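Local coordinates for Non-structural polyprotein (Sindbis virus, PDB 4GUA) that is a viral P23 precursor that carries the nsP2 cysteine protease and the nsP3 macro and zinc-binding domains, probably processing the viral polyprotein by its own protease activity, at residues C16-T27 / W94-Y105; Y210-P218 / L248-L256. All coordinates share one frame; numbering follows the deposited sequence.

Interaction 1: C16-T27 / W94-Y105; sequences CWAKALEPILAT and WDNSPGTRKYGY. With SO4 (sulfate ion), chain E; SO4 (sulfate ion), chain D.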
# COMPACT_ATOMS: atom_id res chain seq x y z
N CYS A 16 -17.20 -24.02 -3.91
CA CYS A 16 -18.31 -23.25 -3.38
C CYS A 16 -18.13 -21.77 -3.71
O CYS A 16 -19.11 -21.07 -3.96
CB CYS A 16 -18.47 -23.47 -1.86
SG CYS A 16 -17.02 -23.12 -0.85
N TRP A 17 -16.89 -21.29 -3.77
CA TRP A 17 -16.64 -19.90 -4.15
C TRP A 17 -17.17 -19.56 -5.56
O TRP A 17 -17.79 -18.50 -5.78
CB TRP A 17 -15.14 -19.56 -4.04
CG TRP A 17 -14.21 -20.51 -4.74
CD1 TRP A 17 -13.66 -21.64 -4.23
CD2 TRP A 17 -13.69 -20.38 -6.07
NE1 TRP A 17 -12.84 -22.24 -5.16
CE2 TRP A 17 -12.84 -21.48 -6.30
CE3 TRP A 17 -13.87 -19.44 -7.09
CZ2 TRP A 17 -12.18 -21.67 -7.50
CZ3 TRP A 17 -13.20 -19.63 -8.29
CH2 TRP A 17 -12.37 -20.74 -8.48
N ALA A 18 -16.95 -20.47 -6.51
CA ALA A 18 -17.47 -20.30 -7.86
C ALA A 18 -19.00 -20.41 -7.90
O ALA A 18 -19.68 -19.56 -8.49
CB ALA A 18 -16.83 -21.31 -8.81
N LYS A 19 -19.53 -21.45 -7.28
CA LYS A 19 -20.98 -21.63 -7.25
C LYS A 19 -21.63 -20.37 -6.70
O LYS A 19 -22.66 -19.92 -7.21
CB LYS A 19 -21.38 -22.83 -6.37
CG LYS A 19 -20.60 -24.10 -6.68
CD LYS A 19 -20.97 -25.24 -5.75
CE LYS A 19 -20.66 -26.60 -6.36
NZ LYS A 19 -20.51 -27.66 -5.32
N ALA A 20 -20.98 -19.77 -5.71
CA ALA A 20 -21.54 -18.62 -5.03
C ALA A 20 -21.56 -17.43 -5.97
O ALA A 20 -22.49 -16.63 -5.95
CB ALA A 20 -20.74 -18.30 -3.79
N LEU A 21 -20.52 -17.30 -6.78
CA LEU A 21 -20.49 -16.27 -7.79
C LEU A 21 -21.53 -16.44 -8.91
O LEU A 21 -22.01 -15.45 -9.45
CB LEU A 21 -19.10 -16.18 -8.41
CG LEU A 21 -18.05 -15.60 -7.48
CD1 LEU A 21 -16.75 -15.37 -8.24
CD2 LEU A 21 -18.54 -14.32 -6.80
N GLU A 22 -21.86 -17.68 -9.26
CA GLU A 22 -22.71 -17.93 -10.43
C GLU A 22 -23.90 -16.97 -10.63
O GLU A 22 -24.07 -16.42 -11.73
CB GLU A 22 -23.19 -19.37 -10.43
CG GLU A 22 -23.86 -19.78 -11.73
CD GLU A 22 -24.11 -21.27 -11.82
OE1 GLU A 22 -24.70 -21.84 -10.87
OE2 GLU A 22 -23.74 -21.87 -12.85
N PRO A 23 -24.75 -16.80 -9.60
CA PRO A 23 -25.89 -15.89 -9.79
C PRO A 23 -25.47 -14.41 -9.90
O PRO A 23 -26.17 -13.63 -10.54
CB PRO A 23 -26.74 -16.13 -8.53
CG PRO A 23 -25.79 -16.61 -7.52
CD PRO A 23 -24.77 -17.43 -8.28
N ILE A 24 -24.36 -14.04 -9.29
CA ILE A 24 -23.88 -12.67 -9.40
C ILE A 24 -23.42 -12.42 -10.83
O ILE A 24 -23.72 -11.38 -11.41
CB ILE A 24 -22.74 -12.39 -8.41
CG1 ILE A 24 -23.30 -12.40 -6.99
CG2 ILE A 24 -22.10 -11.04 -8.70
CD1 ILE A 24 -22.25 -12.42 -5.92
N LEU A 25 -22.73 -13.40 -11.41
CA LEU A 25 -22.30 -13.29 -12.80
C LEU A 25 -23.51 -13.21 -13.75
O LEU A 25 -23.48 -12.52 -14.77
CB LEU A 25 -21.41 -14.48 -13.18
CG LEU A 25 -20.13 -14.65 -12.35
CD1 LEU A 25 -19.31 -15.83 -12.85
CD2 LEU A 25 -19.30 -13.38 -12.39
N ALA A 26 -24.58 -13.90 -13.39
CA ALA A 26 -25.79 -13.92 -14.20
C ALA A 26 -26.38 -12.53 -14.42
O ALA A 26 -26.89 -12.24 -15.50
CB ALA A 26 -26.80 -14.81 -13.56
N THR A 27 -26.33 -11.67 -13.41
CA THR A 27 -26.91 -10.33 -13.55
C THR A 27 -26.19 -9.54 -14.64
O THR A 27 -26.75 -8.60 -15.20
CB THR A 27 -26.81 -9.52 -12.25
OG1 THR A 27 -25.43 -9.26 -11.95
CG2 THR A 27 -27.45 -10.26 -11.09
N TRP A 94 -18.76 -20.66 1.19
CA TRP A 94 -19.31 -19.49 0.51
C TRP A 94 -20.69 -19.80 -0.03
O TRP A 94 -20.89 -20.82 -0.69
CB TRP A 94 -18.45 -19.07 -0.68
CG TRP A 94 -17.15 -18.41 -0.36
CD1 TRP A 94 -15.93 -19.00 -0.23
CD2 TRP A 94 -16.93 -17.01 -0.15
NE1 TRP A 94 -14.97 -18.07 0.05
CE2 TRP A 94 -15.55 -16.83 0.11
CE3 TRP A 94 -17.76 -15.88 -0.15
CZ2 TRP A 94 -14.99 -15.58 0.36
CZ3 TRP A 94 -17.20 -14.64 0.11
CH2 TRP A 94 -15.82 -14.50 0.36
N ASP A 95 -21.62 -18.89 0.20
CA ASP A 95 -22.93 -18.99 -0.43
C ASP A 95 -23.62 -17.64 -0.56
O ASP A 95 -23.03 -16.60 -0.30
CB ASP A 95 -23.82 -20.00 0.30
CG ASP A 95 -24.18 -19.55 1.71
OD1 ASP A 95 -24.08 -18.35 2.01
OD2 ASP A 95 -24.60 -20.42 2.52
N ASN A 96 -24.86 -17.68 -1.01
CA ASN A 96 -25.67 -16.50 -1.24
C ASN A 96 -26.62 -16.11 -0.10
O ASN A 96 -27.52 -15.30 -0.28
CB ASN A 96 -26.40 -16.63 -2.58
CG ASN A 96 -25.43 -16.86 -3.73
OD1 ASN A 96 -25.49 -17.88 -4.42
ND2 ASN A 96 -24.52 -15.92 -3.92
N SER A 97 -26.48 -16.75 1.06
CA SER A 97 -27.32 -16.44 2.22
C SER A 97 -27.24 -14.94 2.56
O SER A 97 -26.31 -14.26 2.16
CB SER A 97 -26.90 -17.27 3.43
OG SER A 97 -25.94 -16.60 4.23
N PRO A 98 -28.25 -14.43 3.27
CA PRO A 98 -28.36 -13.01 3.66
C PRO A 98 -27.12 -12.43 4.35
O PRO A 98 -26.51 -13.09 5.19
CB PRO A 98 -29.55 -13.01 4.62
CG PRO A 98 -30.40 -14.12 4.13
CD PRO A 98 -29.45 -15.19 3.67
N GLY A 99 -26.79 -11.18 4.01
CA GLY A 99 -25.63 -10.50 4.58
C GLY A 99 -25.50 -9.09 4.04
O GLY A 99 -26.16 -8.74 3.06
N THR A 100 -24.67 -8.26 4.67
CA THR A 100 -24.56 -6.87 4.24
C THR A 100 -23.66 -6.70 3.02
O THR A 100 -23.66 -5.64 2.41
CB THR A 100 -24.07 -5.92 5.36
OG1 THR A 100 -22.81 -6.37 5.86
CG2 THR A 100 -25.07 -5.86 6.49
N ARG A 101 -22.89 -7.73 2.68
CA ARG A 101 -22.05 -7.67 1.48
C ARG A 101 -22.80 -8.24 0.28
O ARG A 101 -23.12 -9.44 0.25
CB ARG A 101 -20.74 -8.44 1.67
CG ARG A 101 -19.81 -7.91 2.74
CD ARG A 101 -18.53 -8.74 2.77
NE ARG A 101 -17.73 -8.54 3.98
CZ ARG A 101 -18.07 -8.99 5.19
NH1 ARG A 101 -19.20 -9.66 5.37
NH2 ARG A 101 -17.27 -8.77 6.22
N LYS A 102 -23.08 -7.38 -0.69
CA LYS A 102 -23.85 -7.77 -1.87
C LYS A 102 -23.17 -7.30 -3.16
O LYS A 102 -22.39 -6.34 -3.15
CB LYS A 102 -25.26 -7.20 -1.79
CG LYS A 102 -25.95 -7.44 -0.46
CD LYS A 102 -27.42 -7.08 -0.51
CE LYS A 102 -28.08 -7.23 0.84
NZ LYS A 102 -29.48 -6.78 0.82
N TYR A 103 -23.48 -7.96 -4.26
CA TYR A 103 -22.90 -7.62 -5.55
C TYR A 103 -23.93 -7.84 -6.66
O TYR A 103 -24.88 -8.60 -6.49
CB TYR A 103 -21.67 -8.49 -5.82
CG TYR A 103 -20.56 -8.31 -4.81
CD1 TYR A 103 -20.52 -9.06 -3.64
CD2 TYR A 103 -19.56 -7.38 -5.02
CE1 TYR A 103 -19.51 -8.88 -2.71
CE2 TYR A 103 -18.55 -7.20 -4.10
CZ TYR A 103 -18.52 -7.95 -2.95
OH TYR A 103 -17.51 -7.77 -2.04
N GLY A 104 -23.75 -7.15 -7.77
CA GLY A 104 -24.51 -7.40 -8.97
C GLY A 104 -24.16 -6.37 -10.03
O GLY A 104 -23.74 -5.26 -9.72
N TYR A 105 -24.41 -6.72 -11.29
CA TYR A 105 -24.03 -5.86 -12.40
C TYR A 105 -24.79 -4.56 -12.31
O TYR A 105 -26.01 -4.56 -12.13
CB TYR A 105 -24.34 -6.55 -13.72
CG TYR A 105 -23.79 -5.84 -14.92
CD1 TYR A 105 -22.43 -5.86 -15.21
CD2 TYR A 105 -24.63 -5.15 -15.79
CE1 TYR A 105 -21.93 -5.22 -16.33
CE2 TYR A 105 -24.14 -4.51 -16.91
CZ TYR A 105 -22.79 -4.54 -17.17
OH TYR A 105 -22.30 -3.90 -18.28
S SO4 E . -19.73 -27.26 -1.81
O1 SO4 E . -19.65 -26.98 -0.37
O2 SO4 E . -20.82 -26.47 -2.39
O3 SO4 E . -18.47 -26.89 -2.46
O4 SO4 E . -20.00 -28.67 -2.03
S SO4 D . -20.63 -3.99 0.21
O1 SO4 D . -20.59 -2.53 0.26
O2 SO4 D . -21.96 -4.47 0.59
O3 SO4 D . -20.33 -4.47 -1.14
O4 SO4 D . -19.64 -4.49 1.16
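Y105 N donates to T27 OG1 over 2.8 Å at 170°, tying the 94-105 segment to T27 on helix 16-27. With chi1 at 66°, T27 OG1 also turns back to I24 O; the hydroxyl thus accepts from Y105 N and donates to I24 O, which sets its rotation. The second bond runs from N96 ND2 to A20 O (3.0 Å, 168°), with the acceptor close to the amide plane. A20 O is available because the helix kinks at P23 and I24 N does not bond back to it; N96 ND2 also donates to P79 O, while P23 CG packs against its amide. A weak third bond joins W94 N to C16 SG at 3.6 Å, and the sulfur lies at the edge of the W94 indole, near its plane.

Packing fills the remainder: A20 CB meets W94 CB at 3.9 Å, and I24 CG2 meets Y103 CB at 3.9 Å.

Papain-like (clan CA) proteases carry their nucleophile at the start of a helix, a place consistent with that of C16. Helix 16-27 packs against the three-stranded antiparallel sheet, touching outer strands 93-95 and 102-103, with A20 and L21 on L80 of central strand 78-83 and helices 34-40 and 52-64 alongside.

Interaction 2: Y210-P218 / L248-L256; sequences YNLAFGFPP and LKTLSRSAL. With SO4 (sulfate ion), chain L.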
# COMPACT_ATOMS: atom_id res chain seq x y z
N TYR A 210 1.94 -31.10 4.45
CA TYR A 210 0.55 -30.67 4.57
C TYR A 210 -0.02 -30.39 3.20
O TYR A 210 0.71 -30.35 2.22
CB TYR A 210 0.44 -29.43 5.46
CG TYR A 210 0.84 -29.72 6.89
CD1 TYR A 210 0.03 -30.51 7.69
CD2 TYR A 210 2.03 -29.25 7.42
CE1 TYR A 210 0.38 -30.80 8.98
CE2 TYR A 210 2.39 -29.54 8.72
CZ TYR A 210 1.56 -30.32 9.49
OH TYR A 210 1.89 -30.64 10.79
N ASN A 211 -1.34 -30.20 3.12
CA ASN A 211 -1.90 -29.77 1.86
C ASN A 211 -1.91 -28.27 1.92
O ASN A 211 -2.75 -27.66 2.58
CB ASN A 211 -3.31 -30.31 1.68
CG ASN A 211 -3.42 -31.76 2.06
OD1 ASN A 211 -3.52 -32.09 3.25
ND2 ASN A 211 -3.40 -32.64 1.07
N LEU A 212 -1.00 -27.67 1.18
CA LEU A 212 -0.67 -26.28 1.42
C LEU A 212 -1.71 -25.35 0.80
O LEU A 212 -1.73 -24.16 1.11
CB LEU A 212 0.74 -25.98 0.92
CG LEU A 212 1.86 -26.74 1.66
CD1 LEU A 212 3.22 -26.39 1.08
CD2 LEU A 212 1.84 -26.44 3.15
N ALA A 213 -2.58 -25.88 -0.05
CA ALA A 213 -3.73 -25.10 -0.54
C ALA A 213 -4.65 -24.71 0.63
O ALA A 213 -5.41 -23.74 0.55
CB ALA A 213 -4.51 -25.90 -1.57
N PHE A 214 -4.61 -25.51 1.69
CA PHE A 214 -5.34 -25.24 2.93
C PHE A 214 -4.48 -24.59 4.03
O PHE A 214 -4.93 -24.46 5.16
CB PHE A 214 -5.98 -26.51 3.45
CG PHE A 214 -6.93 -27.14 2.48
CD1 PHE A 214 -6.46 -28.03 1.51
CD2 PHE A 214 -8.28 -26.85 2.51
CE1 PHE A 214 -7.32 -28.61 0.61
CE2 PHE A 214 -9.14 -27.42 1.61
CZ PHE A 214 -8.66 -28.30 0.65
N GLY A 215 -3.25 -24.22 3.70
CA GLY A 215 -2.34 -23.66 4.69
C GLY A 215 -1.69 -24.75 5.52
O GLY A 215 -1.59 -25.90 5.08
N PHE A 216 -1.20 -24.40 6.71
CA PHE A 216 -0.71 -25.43 7.62
C PHE A 216 -1.01 -25.11 9.08
O PHE A 216 -0.90 -23.96 9.52
CB PHE A 216 0.79 -25.64 7.41
CG PHE A 216 1.59 -24.38 7.44
CD1 PHE A 216 1.75 -23.63 6.29
CD2 PHE A 216 2.19 -23.95 8.60
CE1 PHE A 216 2.48 -22.46 6.31
CE2 PHE A 216 2.93 -22.79 8.63
CZ PHE A 216 3.07 -22.04 7.48
N PRO A 217 -1.35 -26.14 9.86
CA PRO A 217 -1.71 -25.94 11.27
C PRO A 217 -0.52 -25.45 12.07
O PRO A 217 0.62 -25.57 11.62
CB PRO A 217 -2.12 -27.35 11.72
CG PRO A 217 -1.37 -28.26 10.83
CD PRO A 217 -1.31 -27.56 9.49
N PRO A 218 -0.77 -24.86 13.25
CA PRO A 218 0.33 -24.31 14.04
C PRO A 218 1.41 -25.32 14.38
O PRO A 218 1.14 -26.42 14.85
CB PRO A 218 -0.38 -23.82 15.31
CG PRO A 218 -1.76 -23.47 14.83
CD PRO A 218 -2.09 -24.49 13.78
N LEU A 248 -0.69 -16.32 -1.09
CA LEU A 248 0.11 -15.42 -0.30
C LEU A 248 -0.55 -15.25 1.05
O LEU A 248 0.09 -15.37 2.09
CB LEU A 248 0.20 -14.07 -1.01
CG LEU A 248 0.99 -12.95 -0.36
CD1 LEU A 248 2.45 -13.35 -0.18
CD2 LEU A 248 0.88 -11.69 -1.20
N LYS A 249 -1.86 -14.98 1.02
CA LYS A 249 -2.63 -14.77 2.24
C LYS A 249 -2.70 -16.02 3.12
O LYS A 249 -2.50 -15.94 4.33
CB LYS A 249 -4.04 -14.32 1.91
CG LYS A 249 -4.86 -13.99 3.14
CD LYS A 249 -6.27 -13.56 2.78
CE LYS A 249 -7.02 -13.08 4.00
NZ LYS A 249 -8.40 -12.66 3.66
N THR A 250 -2.95 -17.17 2.51
CA THR A 250 -3.16 -18.41 3.25
C THR A 250 -1.89 -18.81 4.00
O THR A 250 -1.93 -19.10 5.20
CB THR A 250 -3.53 -19.57 2.30
OG1 THR A 250 -4.71 -19.24 1.54
CG2 THR A 250 -3.78 -20.84 3.07
N LEU A 251 -0.78 -18.86 3.27
CA LEU A 251 0.49 -19.29 3.83
C LEU A 251 1.05 -18.26 4.80
O LEU A 251 1.69 -18.62 5.78
CB LEU A 251 1.51 -19.57 2.72
CG LEU A 251 1.18 -20.74 1.79
CD1 LEU A 251 2.31 -20.95 0.80
CD2 LEU A 251 0.93 -22.03 2.58
N SER A 252 0.80 -16.99 4.52
CA SER A 252 1.20 -15.92 5.43
C SER A 252 0.44 -16.05 6.75
O SER A 252 1.00 -15.85 7.83
CB SER A 252 0.93 -14.56 4.80
OG SER A 252 1.78 -14.34 3.68
N ARG A 253 -0.84 -16.39 6.66
CA ARG A 253 -1.69 -16.52 7.84
C ARG A 253 -1.23 -17.69 8.70
O ARG A 253 -1.15 -17.59 9.93
CB ARG A 253 -3.15 -16.73 7.43
CG ARG A 253 -4.10 -16.99 8.59
CD ARG A 253 -4.19 -15.81 9.55
NE ARG A 253 -5.04 -16.09 10.71
CZ ARG A 253 -4.62 -16.70 11.82
NH1 ARG A 253 -3.36 -17.10 11.94
NH2 ARG A 253 -5.47 -16.90 12.82
N SER A 254 -0.94 -18.81 8.05
CA SER A 254 -0.45 -19.97 8.77
C SER A 254 0.89 -19.65 9.42
O SER A 254 1.16 -20.10 10.54
CB SER A 254 -0.31 -21.16 7.81
OG SER A 254 -1.57 -21.64 7.38
N ALA A 255 1.72 -18.89 8.72
CA ALA A 255 3.05 -18.56 9.22
C ALA A 255 2.96 -17.71 10.48
O ALA A 255 3.78 -17.85 11.39
CB ALA A 255 3.86 -17.84 8.16
N LEU A 256 1.97 -16.81 10.53
CA LEU A 256 1.76 -15.97 11.71
C LEU A 256 1.53 -16.77 13.00
O LEU A 256 1.88 -16.31 14.09
CB LEU A 256 0.61 -15.00 11.49
CG LEU A 256 0.84 -13.92 10.44
CD1 LEU A 256 -0.41 -13.10 10.25
CD2 LEU A 256 2.01 -13.02 10.84
S SO4 L . -11.35 -14.80 2.72
O1 SO4 L . -12.56 -14.19 3.27
O2 SO4 L . -11.65 -16.14 2.21
O3 SO4 L . -10.86 -13.97 1.61
O4 SO4 L . -10.34 -14.91 3.76
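One side chain, S254, carries the polar part of the contact between the 210-218 loop and helix 248-256. F216 N donates to S254 OG over 2.9 Å with an N-H...O angle of 167°, a nearly straight bond.

The aromatic contact uses the same two residues. S254 CB stands over the centre of the F216 ring, 3.4 Å from the ring centroid and 9° off the normal, a CH-pi contact on the ring face. F216 reaches this place because chi1 of 51° tucks CG between its backbone N and carbonyl carbon, bringing the phenyl back over the helix while the backbone N still faces OG.

Apolar packing spreads from that ring. F216 CE1 meets L251 CD2 at 4.1 Å, and F216 CZ meets A255 CB at 4.3 Å; L251 CD2 also reaches L212 CB at 4.3 Å, joining the 3-10 turn 212-214 to the same patch. Nearer that turn, T250 CG2 lies 3.5 Å from G215 N, whereas T250 OG1 is bonded to A246 O within the helix. G215 has no side chain, and S254 OG lies 3.5 Å from its CA; separately, its backbone angles are ones that call for glycine.

In the fold, helix 237-257 is the crossover of a beta-alpha-beta unit between parallel strands 224-227 and 263-269 of a methyltransferase-like sheet, and the loop follows strand 208-209.

Chemically, the one hydrogen bond between the two segments ties F216 to the helix in a mainly apolar interface. One serine serves both the buried main-chain N-H and the ring face, while L251 and A255 add packing round the ring.

How the interactions relate
Interaction 1 closes in the chain before interaction 2 opens; their centres are 26 Å apart and their nearest atoms about 8 Å, without touching. They belong to different folds: 16-27/94-105 lies in the C9 peptidase region, probably near the protease active site, whereas 210-218/248-256 belongs to a seven-stranded sheet ordered 3-2-1-4-5-7-6, as in class I methyltransferases. Two basic residues in the segments, outside the interfaces themselves, pair with neighbouring acids within the sequence range of the nsP3 zinc-binding family: R101 forms a salt bridge with E517, and K249 with D516. Sulfates, probably from crystallisation, bind K19 and K249 and may mark cationic surface beside each contact.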